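Local coordinates for peptidoglycan N-acetylglucosamine deacetylase (PDB 4L1G), which removes the acetyl group from N-acetylglucosamine residues of peptidoglycan, and also acts on soluble chitin and N-acetylchitooligomers, with zinc as cofactor, at residues Ala63-Gly68 / Ser258-Ser263; Thr78-Pro83 / Leu223-Pro228; Leu92-Gln97 / Ser235-Asp240; Phe105-Asn110 / Asn130-His135. All coordinates share one frame; numbering follows the deposited sequence.

Interactions 2 and 4 share the parallel sheet of the deacetylase barrel, where strands 74-80 and 103-106 are neighbours. Their centres lie about 10 Å apart, and together they hold Asp81, His131 and His135, the zinc ligands. Interaction 3 sits about 13 Å from interaction 2, centre to centre. It pairs helices 89-97 and 233-248, which follow strands 74-80 and 221-225 in the chain and cover them from outside. Interaction 1 stands apart, about 19 Å from interaction 2, centre to centre, and joins the two ends of the modelled chain. Along the sequence it encloses the other three. Interactions 2 and 3 alternate, and interaction 4 is nested inside both.

Interaction 1 of 4, residues Ala63-Gly68 / Ser258-Ser263; sequences AYAFSG and SMFQTS
Ala65 opens the contact by setting its CB 3.6 Å from CE1 of Phe260. The methyl approaches the ring obliquely. Ala65 ends the short strand 64-65, which pairs with strand 189-191. Next, Ser67 offers its backbone carbonyl, while its side chain starts away from the other segment. Ser67 O lies near the ring plane of Phe260, at the ring edge, 3.2 Å from CE1. At Gly68 the backbones come nearest, with its CA 6.1 Å from Met259 CA. Gly68 CA is also 3.7 Å from Met259 SD, 3.9 Å from Met259 CG and 4.0 Å from Phe260 CE1. Met259 reaches across with CG anti to its backbone N (chi1 166°), and its chain bends only at chi3. Its CG also lies over the centre of one face of the Phe260 ring, so the two neighbours pack on each other. Helix 256-259 stops here in a Schellman motif, with Gln261 at C-prime. Met189, Val191 and Phe167 also touch Phe260. Through Phe260 the chain's C-terminal end packs on the three-stranded sheet. No hydrogen bond crosses between the two segments. The contact therefore rests on apolar touching and on a carbonyl oxygen at the ring edge, where the C-H groups are probably slightly positive.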
loop_
_atom_site.group_PDB
_atom_site.type_symbol
_atom_site.label_atom_id
_atom_site.label_comp_id
_atom_site.label_asym_id
_atom_site.label_seq_id
_atom_site.Cartn_x
_atom_site.Cartn_y
_atom_site.Cartn_z
ATOM N N ALA A 63 -3.682 14.443 7.560
ATOM C CA ALA A 63 -3.863 12.999 7.643
ATOM C C ALA A 63 -2.734 12.334 6.866
ATOM O O ALA A 63 -2.866 12.052 5.675
ATOM C CB ALA A 63 -5.217 12.598 7.079
ATOM N N TYR A 64 -1.625 12.081 7.553
ATOM C CA TYR A 64 -0.377 11.711 6.897
ATOM C C TYR A 64 0.528 10.970 7.882
ATOM O O TYR A 64 0.792 11.462 8.980
ATOM C CB TYR A 64 0.303 12.988 6.397
ATOM C CG TYR A 64 1.541 12.796 5.550
ATOM C CD1 TYR A 64 1.460 12.247 4.278
ATOM C CD2 TYR A 64 2.787 13.208 6.009
ATOM C CE1 TYR A 64 2.588 12.088 3.497
ATOM C CE2 TYR A 64 3.920 13.056 5.234
ATOM C CZ TYR A 64 3.815 12.495 3.979
ATOM O OH TYR A 64 4.943 12.341 3.202
ATOM N N ALA A 65 0.998 9.787 7.497
ATOM C CA ALA A 65 1.857 8.995 8.375
ATOM C C ALA A 65 2.816 8.087 7.611
ATOM O O ALA A 65 2.573 7.740 6.456
ATOM C CB ALA A 65 1.014 8.176 9.348
ATOM N N PHE A 66 3.908 7.712 8.271
ATOM C CA PHE A 66 4.896 6.801 7.704
ATOM C C PHE A 66 4.782 5.419 8.342
ATOM O O PHE A 66 5.095 4.401 7.719
ATOM C CB PHE A 66 6.309 7.344 7.921
ATOM C CG PHE A 66 6.617 8.577 7.122
ATOM C CD1 PHE A 66 6.305 9.836 7.614
ATOM C CD2 PHE A 66 7.220 8.478 5.877
ATOM C CE1 PHE A 66 6.588 10.974 6.877
ATOM C CE2 PHE A 66 7.507 9.613 5.135
ATOM C CZ PHE A 66 7.191 10.862 5.636
ATOM N N SER A 67 4.336 5.398 9.593
ATOM C CA SER A 67 4.219 4.168 10.359
ATOM C C SER A 67 3.130 4.317 11.421
ATOM O O SER A 67 2.503 5.372 11.524
ATOM C CB SER A 67 5.563 3.798 10.993
ATOM O OG SER A 67 6.145 4.906 11.663
ATOM N N GLY A 68 2.904 3.267 12.203
ATOM C CA GLY A 68 1.792 3.247 13.135
ATOM C C GLY A 68 2.166 3.240 14.607
ATOM O O GLY A 68 3.308 3.530 14.967
ATOM N N SER A 258 -7.047 -0.566 10.104
ATOM C CA SER A 258 -6.930 -1.137 11.436
ATOM C C SER A 258 -5.791 -0.475 12.204
ATOM O O SER A 258 -5.952 -0.090 13.361
ATOM C CB SER A 258 -6.707 -2.646 11.353
ATOM O OG SER A 258 -6.434 -3.186 12.634
ATOM N N MET A 259 -4.642 -0.339 11.551
ATOM C CA MET A 259 -3.471 0.266 12.176
ATOM C C MET A 259 -3.725 1.713 12.590
ATOM O O MET A 259 -3.293 2.150 13.659
ATOM C CB MET A 259 -2.260 0.188 11.240
ATOM C CG MET A 259 -1.094 1.070 11.662
ATOM S SD MET A 259 0.394 0.818 10.672
ATOM C CE MET A 259 0.943 -0.779 11.279
ATOM N N PHE A 260 -4.439 2.452 11.748
ATOM C CA PHE A 260 -4.669 3.868 12.010
ATOM C C PHE A 260 -6.066 4.157 12.548
ATOM O O PHE A 260 -6.491 5.314 12.602
ATOM C CB PHE A 260 -4.359 4.699 10.766
ATOM C CG PHE A 260 -2.914 4.646 10.364
ATOM C CD1 PHE A 260 -1.954 5.334 11.096
ATOM C CD2 PHE A 260 -2.508 3.895 9.272
ATOM C CE1 PHE A 260 -0.620 5.281 10.740
ATOM C CE2 PHE A 260 -1.172 3.839 8.910
ATOM C CZ PHE A 260 -0.227 4.534 9.646
ATOM N N GLN A 261 -6.758 3.095 12.954
ATOM C CA GLN A 261 -8.058 3.191 13.615
ATOM C C GLN A 261 -9.037 4.091 12.874
ATOM O O GLN A 261 -9.590 5.029 13.443
ATOM C CB GLN A 261 -7.895 3.654 15.065
ATOM C CG GLN A 261 -7.231 2.625 15.978
ATOM C CD GLN A 261 -8.113 1.415 16.234
ATOM O OE1 GLN A 261 -9.011 1.454 17.079
ATOM N NE2 GLN A 261 -7.863 0.332 15.504
ATOM N N THR A 262 -9.234 3.806 11.594
ATOM C CA THR A 262 -10.200 4.542 10.798
ATOM C C THR A 262 -10.867 3.606 9.804
ATOM O O THR A 262 -10.516 2.430 9.718
ATOM C CB THR A 262 -9.550 5.714 10.047
ATOM O OG1 THR A 262 -10.574 6.581 9.545
ATOM C CG2 THR A 262 -8.699 5.209 8.891
ATOM N N SER A 263 -11.839 4.126 9.064
ATOM C CA SER A 263 -12.548 3.325 8.078
ATOM C C SER A 263 -11.675 3.104 6.851
ATOM O O SER A 263 -10.730 3.854 6.607
ATOM C CB SER A 263 -13.856 4.008 7.676
ATOM O OG SER A 263 -14.546 3.254 6.693
#

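Interaction 2 of 4, residues Thr78-Pro83 / Leu223-Pro228; sequences TFDDGP and LQHSTP. With ACT (acetate ion), chain F.
Asp81 and Thr227 meet through a hydrogen bond, Thr227 OG1 donating to Asp81 OD2 over 2.8 Å. With OG1 anti to the carbonyl carbon (chi1 -43°), the hydroxyl faces Asp81 and meets OD2 on its anti lone pair. This is the C-terminal mouth of the NodB-type deacetylase barrel, where Asp81 is a zinc ligand with His131 and His135. Asp80 is the predicted proton acceptor and His225 the predicted proton donor. The edge of the His225 ring comes to Asp81, with CD2 3.3 Å from OD2, the ring and carboxylate planes 43° apart. An acetate lies at the same ring's edge and accepts from His225 NE2 through OXT at 2.9 Å. Tyr172 N also binds the acetate. Acetate OXT lies 2.9 Å from Asp80 OD2. Leu223 CD1 touches Asp80 OD2 at 3.3 Å, and the two side chains cross at about a right angle. Arg169 forms a salt bridge with the other oxygen, Asp80 OD1.

Behind these groups, parallel strands 74-80 and 221-225 fix the backbone. Gln224 N donates to Thr78 O, Asp80 N to Gln224 O, and Ser226 N to Asp80 O. On the sheet face away from Asp80 and His225, Phe79 and Gln224 lie side by side, and Ser235 holds the Gln224 amide nitrogen. A water donates to Phe79 O and accepts from Gly82 N, both at 2.8 Å, and is also hydrogen-bonded to Ser226 OG.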
loop_
_atom_site.group_PDB
_atom_site.type_symbol
_atom_site.label_atom_id
_atom_site.label_comp_id
_atom_site.label_asym_id
_atom_site.label_seq_id
_atom_site.Cartn_x
_atom_site.Cartn_y
_atom_site.Cartn_z
ATOM N N THR A 78 2.047 -3.806 2.725
ATOM C CA THR A 78 1.388 -3.063 1.654
ATOM C C THR A 78 2.039 -3.388 0.317
ATOM O O THR A 78 3.241 -3.652 0.254
ATOM C CB THR A 78 1.421 -1.537 1.888
ATOM O OG1 THR A 78 2.766 -1.055 1.768
ATOM C CG2 THR A 78 0.870 -1.182 3.266
ATOM N N PHE A 79 1.240 -3.370 -0.747
ATOM C CA PHE A 79 1.719 -3.715 -2.083
ATOM C C PHE A 79 1.280 -2.674 -3.115
ATOM O O PHE A 79 0.096 -2.349 -3.215
ATOM C CB PHE A 79 1.219 -5.107 -2.483
ATOM C CG PHE A 79 1.624 -6.198 -1.526
ATOM C CD1 PHE A 79 0.817 -6.529 -0.447
ATOM C CD2 PHE A 79 2.807 -6.893 -1.707
ATOM C CE1 PHE A 79 1.186 -7.532 0.437
ATOM C CE2 PHE A 79 3.182 -7.897 -0.828
ATOM C CZ PHE A 79 2.370 -8.216 0.247
ATOM N N ASP A 80 2.239 -2.163 -3.884
ATOM C CA ASP A 80 1.983 -1.076 -4.828
ATOM C C ASP A 80 1.913 -1.524 -6.285
ATOM O O ASP A 80 2.493 -2.546 -6.655
ATOM C CB ASP A 80 3.067 -0.005 -4.699
ATOM C CG ASP A 80 2.847 0.912 -3.518
ATOM O OD1 ASP A 80 1.905 0.669 -2.734
ATOM O OD2 ASP A 80 3.625 1.879 -3.373
ATOM N N ASP A 81 1.189 -0.740 -7.086
ATOM C CA ASP A 81 1.176 -0.818 -8.556
ATOM C C ASP A 81 0.272 -1.887 -9.172
ATOM O O ASP A 81 0.231 -2.036 -10.393
ATOM C CB ASP A 81 2.592 -0.927 -9.137
ATOM C CG ASP A 81 3.489 0.209 -8.702
ATOM O OD1 ASP A 81 2.958 1.244 -8.249
ATOM O OD2 ASP A 81 4.726 0.067 -8.818
ATOM N N GLY A 82 -0.455 -2.618 -8.336
ATOM C CA GLY A 82 -1.356 -3.643 -8.831
ATOM C C GLY A 82 -2.616 -3.058 -9.441
ATOM O O GLY A 82 -2.802 -1.840 -9.437
ATOM N N PRO A 83 -3.492 -3.925 -9.976
ATOM C CA PRO A 83 -3.278 -5.371 -10.054
ATOM C C PRO A 83 -2.468 -5.753 -11.284
ATOM O O PRO A 83 -2.231 -4.916 -12.152
ATOM C CB PRO A 83 -4.697 -5.912 -10.199
ATOM C CG PRO A 83 -5.400 -4.854 -10.965
ATOM C CD PRO A 83 -4.830 -3.547 -10.463
ATOM N N LEU A 223 6.890 -1.846 2.489
ATOM C CA LEU A 223 6.589 -1.582 1.082
ATOM C C LEU A 223 7.066 -2.691 0.151
ATOM O O LEU A 223 8.262 -2.979 0.066
ATOM C CB LEU A 223 7.197 -0.253 0.629
ATOM C CG LEU A 223 7.075 0.039 -0.873
ATOM C CD1 LEU A 223 5.626 0.284 -1.265
ATOM C CD2 LEU A 223 7.949 1.212 -1.289
ATOM N N GLN A 224 6.119 -3.304 -0.551
ATOM C CA GLN A 224 6.432 -4.234 -1.629
ATOM C C GLN A 224 5.646 -3.853 -2.884
ATOM O O GLN A 224 4.783 -2.975 -2.839
ATOM C CB GLN A 224 6.125 -5.671 -1.212
ATOM C CG GLN A 224 7.143 -6.255 -0.252
ATOM C CD GLN A 224 6.713 -7.591 0.307
ATOM O OE1 GLN A 224 5.852 -7.660 1.184
ATOM N NE2 GLN A 224 7.310 -8.665 -0.200
ATOM N N HIS A 225 5.946 -4.510 -4.001
ATOM C CA HIS A 225 5.305 -4.176 -5.268
ATOM C C HIS A 225 4.682 -5.386 -5.957
ATOM O O HIS A 225 5.142 -6.515 -5.799
ATOM C CB HIS A 225 6.303 -3.506 -6.221
ATOM C CG HIS A 225 6.760 -2.154 -5.769
ATOM N ND1 HIS A 225 7.842 -1.971 -4.934
ATOM C CD2 HIS A 225 6.279 -0.915 -6.036
ATOM C CE1 HIS A 225 8.009 -0.681 -4.706
ATOM N NE2 HIS A 225 7.073 -0.018 -5.363
ATOM N N SER A 226 3.625 -5.133 -6.722
ATOM C CA SER A 226 3.050 -6.139 -7.604
ATOM C C SER A 226 2.861 -5.520 -8.985
ATOM O O SER A 226 1.804 -5.652 -9.602
ATOM C CB SER A 226 1.725 -6.668 -7.050
ATOM O OG SER A 226 0.822 -5.611 -6.782
ATOM N N THR A 227 3.905 -4.844 -9.455
ATOM C CA THR A 227 3.887 -4.131 -10.727
ATOM C C THR A 227 3.914 -5.097 -11.908
ATOM O O THR A 227 4.721 -6.027 -11.929
ATOM C CB THR A 227 5.117 -3.204 -10.846
ATOM O OG1 THR A 227 5.340 -2.526 -9.602
ATOM C CG2 THR A 227 4.923 -2.183 -11.955
ATOM N N PRO A 228 3.026 -4.879 -12.894
ATOM C CA PRO A 228 3.044 -5.650 -14.143
ATOM C C PRO A 228 4.421 -5.615 -14.798
ATOM O O PRO A 228 4.997 -4.539 -14.960
ATOM C CB PRO A 228 2.031 -4.911 -15.020
ATOM C CG PRO A 228 1.079 -4.304 -14.059
ATOM C CD PRO A 228 1.893 -3.938 -12.842
HETATM C C ACT F . 5.880 3.663 -5.224
HETATM O O ACT F . 6.618 4.147 -6.109
HETATM O OXT ACT F . 5.589 2.457 -5.361
HETATM C CH3 ACT F . 5.375 4.479 -4.069
HETATM O O HOH W 1 4.780 -5.343 2.174
HETATM O O HOH W 2 -0.762 -3.393 -5.637
#

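Interaction 3 of 4, residues Leu92-Gln97 / Ser235-Asp240; sequences LDKLKQ and SVDALD
Lys94 leaves its helix with CG anti to the carbonyl carbon and runs extended across to the segment 235-240. It bends only at the last torsion, chi4 -56°, which swings NZ onto the carboxylate of Asp240. The salt bridge is short, NZ to OD1 2.7 Å. The ammonium meets OD1 on its syn side, 22° out of the carboxylate plane. The lysine and aspartate side chains cross at about a right angle. Along the way the lysine methylenes pack against the helix surface. Its CD lies 3.3 Å from Val236 O and 3.8 Å from Val236 CG1.

Lys94 is a knob in a hole formed by Val236, Asp237, Leu239 and Asp240. Helices 89-97 and 233-248 belong to the outer layer of the barrel. The short segments run nearly parallel, 5° apart, with their axes 9.6 Å from each other at closest approach. On the side of the contact facing the sheet, Leu95 CD2 and Leu239 CD1 approach to 4.3 Å. Both leucines also pack on Phe79 of strand 74-80, so the apolar part continues into the helix-sheet interface. Asp237 touches the lysine only lightly; its OD2 is 4.0 Å from Lys94 CE. The same OD2 is 4.6 Å from Lys94 NZ, too far for a direct salt bridge, though its negative charge may still favour the ammonium there. A water lies between the two, but the link is doubtful: its bond to Asp237 OD2 is unusually short, and the one it accepts from Lys94 NZ is weak.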
loop_
_atom_site.group_PDB
_atom_site.type_symbol
_atom_site.label_atom_id
_atom_site.label_comp_id
_atom_site.label_asym_id
_atom_site.label_seq_id
_atom_site.Cartn_x
_atom_site.Cartn_y
_atom_site.Cartn_z
ATOM N N LEU A 92 -1.659 -12.950 -3.231
ATOM C CA LEU A 92 -2.931 -13.279 -2.590
ATOM C C LEU A 92 -2.938 -14.697 -2.028
ATOM O O LEU A 92 -3.464 -14.937 -0.941
ATOM C CB LEU A 92 -4.094 -13.096 -3.570
ATOM C CG LEU A 92 -4.474 -11.651 -3.895
ATOM C CD1 LEU A 92 -5.529 -11.599 -4.987
ATOM C CD2 LEU A 92 -4.956 -10.923 -2.647
ATOM N N ASP A 93 -2.351 -15.627 -2.776
ATOM C CA ASP A 93 -2.274 -17.021 -2.354
ATOM C C ASP A 93 -1.399 -17.175 -1.114
ATOM O O ASP A 93 -1.760 -17.880 -0.171
ATOM C CB ASP A 93 -1.739 -17.902 -3.487
ATOM C CG ASP A 93 -2.711 -18.015 -4.649
ATOM O OD1 ASP A 93 -2.254 -18.196 -5.799
ATOM O OD2 ASP A 93 -3.935 -17.921 -4.412
ATOM N N LYS A 94 -0.250 -16.510 -1.117
ATOM C CA LYS A 94 0.662 -16.588 0.018
ATOM C C LYS A 94 0.115 -15.887 1.261
ATOM O O LYS A 94 0.305 -16.366 2.378
ATOM C CB LYS A 94 2.048 -16.066 -0.355
ATOM C CG LYS A 94 2.782 -16.986 -1.317
ATOM C CD LYS A 94 4.259 -16.661 -1.398
ATOM C CE LYS A 94 4.970 -17.612 -2.345
ATOM N NZ LYS A 94 4.765 -19.032 -1.958
ATOM N N LEU A 95 -0.567 -14.761 1.066
ATOM C CA LEU A 95 -1.214 -14.073 2.179
ATOM C C LEU A 95 -2.314 -14.952 2.771
ATOM O O LEU A 95 -2.511 -14.987 3.986
ATOM C CB LEU A 95 -1.797 -12.731 1.734
ATOM C CG LEU A 95 -0.822 -11.642 1.281
ATOM C CD1 LEU A 95 -1.588 -10.415 0.811
ATOM C CD2 LEU A 95 0.159 -11.271 2.388
ATOM N N LYS A 96 -3.017 -15.664 1.897
ATOM C CA LYS A 96 -4.090 -16.564 2.302
ATOM C C LYS A 96 -3.564 -17.709 3.166
ATOM O O LYS A 96 -4.128 -18.018 4.214
ATOM C CB LYS A 96 -4.793 -17.129 1.066
ATOM C CG LYS A 96 -5.985 -18.017 1.370
ATOM C CD LYS A 96 -7.068 -17.242 2.099
ATOM C CE LYS A 96 -8.350 -18.050 2.207
ATOM N NZ LYS A 96 -9.402 -17.304 2.954
ATOM N N GLN A 97 -2.476 -18.330 2.723
ATOM C CA GLN A 97 -1.924 -19.493 3.410
ATOM C C GLN A 97 -1.197 -19.137 4.707
ATOM O O GLN A 97 -0.812 -20.021 5.471
ATOM C CB GLN A 97 -1.011 -20.287 2.473
ATOM C CG GLN A 97 -1.756 -20.974 1.337
ATOM C CD GLN A 97 -2.773 -21.991 1.835
ATOM O OE1 GLN A 97 -2.512 -22.732 2.784
ATOM N NE2 GLN A 97 -3.940 -22.024 1.201
ATOM N N SER A 235 10.324 -11.185 -4.262
ATOM C CA SER A 235 9.508 -10.415 -3.335
ATOM C C SER A 235 8.317 -11.240 -2.874
ATOM O O SER A 235 7.926 -11.185 -1.706
ATOM C CB SER A 235 9.032 -9.120 -3.988
ATOM O OG SER A 235 8.456 -8.249 -3.032
ATOM N N VAL A 236 7.746 -12.009 -3.796
ATOM C CA VAL A 236 6.636 -12.889 -3.469
ATOM C C VAL A 236 7.120 -14.014 -2.561
ATOM O O VAL A 236 6.503 -14.302 -1.532
ATOM C CB VAL A 236 5.989 -13.483 -4.735
ATOM C CG1 VAL A 236 4.785 -14.333 -4.365
ATOM C CG2 VAL A 236 5.581 -12.374 -5.693
ATOM N N ASP A 237 8.235 -14.635 -2.938
ATOM C CA ASP A 237 8.816 -15.722 -2.156
ATOM C C ASP A 237 9.247 -15.270 -0.763
ATOM O O ASP A 237 9.252 -16.062 0.177
ATOM C CB ASP A 237 10.013 -16.333 -2.887
ATOM C CG ASP A 237 9.623 -17.002 -4.187
ATOM O OD1 ASP A 237 10.461 -17.033 -5.113
ATOM O OD2 ASP A 237 8.478 -17.494 -4.285
ATOM N N ALA A 238 9.610 -13.996 -0.642
ATOM C CA ALA A 238 10.050 -13.436 0.633
ATOM C C ALA A 238 8.972 -13.551 1.704
ATOM O O ALA A 238 9.277 -13.690 2.885
ATOM C CB ALA A 238 10.468 -11.982 0.456
ATOM N N LEU A 239 7.712 -13.500 1.282
ATOM C CA LEU A 239 6.577 -13.583 2.199
ATOM C C LEU A 239 6.561 -14.879 3.007
ATOM O O LEU A 239 6.112 -14.894 4.155
ATOM C CB LEU A 239 5.258 -13.432 1.434
ATOM C CG LEU A 239 5.037 -12.081 0.749
ATOM C CD1 LEU A 239 3.711 -12.057 0.004
ATOM C CD2 LEU A 239 5.106 -10.958 1.769
ATOM N N ASP A 240 7.050 -15.961 2.408
ATOM C CA ASP A 240 7.097 -17.255 3.087
ATOM C C ASP A 240 8.062 -17.241 4.269
ATOM O O ASP A 240 7.978 -18.091 5.151
ATOM C CB ASP A 240 7.478 -18.375 2.112
ATOM C CG ASP A 240 6.332 -18.770 1.195
ATOM O OD1 ASP A 240 6.604 -19.249 0.071
ATOM O OD2 ASP A 240 5.161 -18.606 1.596
HETATM O O HOH W 3 6.756 -19.359 -4.447
#

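Interaction 4 of 4, residues Phe105-Asn110 / Asn130-His135; sequences FLLGEN and NHTYSH
Leu107, Tyr133 and His131 bury the most surface where 105-110 meets 130-135. Leu107 CD2 touches both zinc-binding histidines. This methyl lies 3.2 Å from His131 O and 3.8 Å from His131 CD2. It also meets His135 at the ring edge, in plane, and touches His135 CB at 3.6 Å. The backbone places His131 CB 3.2 Å from Leu106 O. His131 CG stands anti to its backbone N (chi1 -158°), which carries the imidazole to Leu107 CD2. His131 ND1 has a weak hydrogen bond to Arg169 O.

Tyr133 presents one ring face to the start of helix 108-113. Glu109 CB makes a CH-pi contact 4.1 Å from the ring centroid, and Glu109 N also lies over the ring. Lys152 adds a cation-pi contact, and Glu112 takes the tyrosine hydroxyl. Leu107 is the N-cap residue. The first turn's amides are met by the neighbouring loop: Gly108 N donates to Thr132 O at 2.9 Å and Glu109 N to Tyr133 O at 3.0 Å.

The loop itself is held by an Asx turn, with Thr132 N bonded to Asn130 OD1. His131 N donates to Leu106 O at 3.1 Å. The loop continues from the parallel bridge of Leu106 with Asn130 into the metal-binding part of the deacetylase barrel. Backbone bonds and the Asx turn thus hold the loop, while apolar contact with Leu107 probably restricts how the two metal-binding imidazoles can turn.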
loop_
_atom_site.group_PDB
_atom_site.type_symbol
_atom_site.label_atom_id
_atom_site.label_comp_id
_atom_site.label_asym_id
_atom_site.label_seq_id
_atom_site.Cartn_x
_atom_site.Cartn_y
_atom_site.Cartn_z
ATOM N N PHE A 105 -2.333 -0.810 -2.776
ATOM C CA PHE A 105 -2.460 0.476 -3.444
ATOM C C PHE A 105 -2.456 0.269 -4.954
ATOM O O PHE A 105 -1.408 0.046 -5.562
ATOM C CB PHE A 105 -1.346 1.429 -3.010
ATOM C CG PHE A 105 -1.516 1.954 -1.612
ATOM C CD1 PHE A 105 -0.803 1.405 -0.558
ATOM C CD2 PHE A 105 -2.407 2.983 -1.350
ATOM C CE1 PHE A 105 -0.965 1.882 0.733
ATOM C CE2 PHE A 105 -2.574 3.467 -0.063
ATOM C CZ PHE A 105 -1.851 2.914 0.981
ATOM N N LEU A 106 -3.641 0.334 -5.550
ATOM C CA LEU A 106 -3.813 -0.020 -6.954
ATOM C C LEU A 106 -3.765 1.188 -7.884
ATOM O O LEU A 106 -4.274 2.258 -7.554
ATOM C CB LEU A 106 -5.135 -0.764 -7.149
ATOM C CG LEU A 106 -5.377 -1.986 -6.260
ATOM C CD1 LEU A 106 -6.742 -2.593 -6.557
ATOM C CD2 LEU A 106 -4.270 -3.019 -6.428
ATOM N N LEU A 107 -3.146 1.004 -9.046
ATOM C CA LEU A 107 -3.158 2.016 -10.095
ATOM C C LEU A 107 -4.484 1.954 -10.838
ATOM O O LEU A 107 -4.992 0.869 -11.127
ATOM C CB LEU A 107 -2.001 1.799 -11.074
ATOM C CG LEU A 107 -0.604 2.130 -10.547
ATOM C CD1 LEU A 107 0.470 1.613 -11.486
ATOM C CD2 LEU A 107 -0.465 3.628 -10.356
ATOM N N GLY A 108 -5.044 3.122 -11.140
ATOM C CA GLY A 108 -6.307 3.200 -11.853
ATOM C C GLY A 108 -6.275 2.515 -13.207
ATOM O O GLY A 108 -7.218 1.816 -13.577
ATOM N N GLU A 109 -5.184 2.705 -13.943
ATOM C CA GLU A 109 -5.066 2.151 -15.289
ATOM C C GLU A 109 -4.957 0.626 -15.279
ATOM O O GLU A 109 -5.422 -0.041 -16.202
ATOM C CB GLU A 109 -3.880 2.773 -16.036
ATOM C CG GLU A 109 -2.517 2.419 -15.465
ATOM C CD GLU A 109 -1.390 3.202 -16.111
ATOM O OE1 GLU A 109 -1.668 4.001 -17.030
ATOM O OE2 GLU A 109 -0.224 3.021 -15.697
ATOM N N ASN A 110 -4.347 0.079 -14.234
ATOM C CA ASN A 110 -4.195 -1.367 -14.119
ATOM C C ASN A 110 -5.481 -2.038 -13.659
ATOM O O ASN A 110 -5.752 -3.187 -14.009
ATOM C CB ASN A 110 -3.036 -1.715 -13.184
ATOM C CG ASN A 110 -1.689 -1.421 -13.806
ATOM O OD1 ASN A 110 -1.580 -1.281 -15.023
ATOM N ND2 ASN A 110 -0.654 -1.332 -12.978
ATOM N N ASN A 130 -5.796 3.963 -2.991
ATOM C CA ASN A 130 -5.686 4.716 -4.237
ATOM C C ASN A 130 -4.229 5.078 -4.533
ATOM O O ASN A 130 -3.596 5.789 -3.761
ATOM C CB ASN A 130 -6.550 5.982 -4.139
ATOM C CG ASN A 130 -6.682 6.722 -5.462
ATOM O OD1 ASN A 130 -5.758 6.757 -6.274
ATOM N ND2 ASN A 130 -7.842 7.334 -5.675
ATOM N N HIS A 131 -3.707 4.604 -5.660
ATOM C CA HIS A 131 -2.309 4.849 -6.016
ATOM C C HIS A 131 -2.165 5.739 -7.256
ATOM O O HIS A 131 -1.154 5.673 -7.957
ATOM C CB HIS A 131 -1.588 3.517 -6.241
ATOM C CG HIS A 131 -0.101 3.597 -6.089
ATOM N ND1 HIS A 131 0.507 4.229 -5.025
ATOM C CD2 HIS A 131 0.902 3.113 -6.860
ATOM C CE1 HIS A 131 1.819 4.137 -5.150
ATOM N NE2 HIS A 131 2.085 3.466 -6.256
ATOM N N THR A 132 -3.171 6.583 -7.490
ATOM C CA THR A 132 -3.329 7.382 -8.717
ATOM C C THR A 132 -3.643 6.522 -9.938
ATOM O O THR A 132 -3.644 5.292 -9.866
ATOM C CB THR A 132 -2.120 8.305 -9.055
ATOM O OG1 THR A 132 -1.078 7.536 -9.672
ATOM C CG2 THR A 132 -1.594 9.019 -7.814
ATOM N N TYR A 133 -3.908 7.187 -11.059
ATOM C CA TYR A 133 -4.329 6.507 -12.275
ATOM C C TYR A 133 -3.164 5.977 -13.105
ATOM O O TYR A 133 -3.125 4.794 -13.434
ATOM C CB TYR A 133 -5.206 7.427 -13.130
ATOM C CG TYR A 133 -5.704 6.772 -14.396
ATOM C CD1 TYR A 133 -6.775 5.889 -14.368
ATOM C CD2 TYR A 133 -5.100 7.033 -15.622
ATOM C CE1 TYR A 133 -7.234 5.282 -15.525
ATOM C CE2 TYR A 133 -5.553 6.432 -16.784
ATOM C CZ TYR A 133 -6.618 5.558 -16.727
ATOM O OH TYR A 133 -7.072 4.956 -17.877
ATOM N N SER A 134 -2.220 6.847 -13.446
ATOM C CA SER A 134 -1.133 6.456 -14.342
ATOM C C SER A 134 0.256 6.633 -13.733
ATOM O O SER A 134 1.245 6.755 -14.458
ATOM C CB SER A 134 -1.231 7.212 -15.671
ATOM O OG SER A 134 -1.212 8.612 -15.463
ATOM N N HIS A 135 0.320 6.651 -12.405
ATOM C CA HIS A 135 1.591 6.695 -11.682
ATOM C C HIS A 135 2.510 7.864 -12.071
ATOM O O HIS A 135 3.684 7.648 -12.372
ATOM C CB HIS A 135 2.334 5.368 -11.885
ATOM C CG HIS A 135 3.318 5.045 -10.805
ATOM N ND1 HIS A 135 4.649 5.395 -10.881
ATOM C CD2 HIS A 135 3.169 4.386 -9.632
ATOM C CE1 HIS A 135 5.276 4.975 -9.796
ATOM N NE2 HIS A 135 4.400 4.359 -9.022
#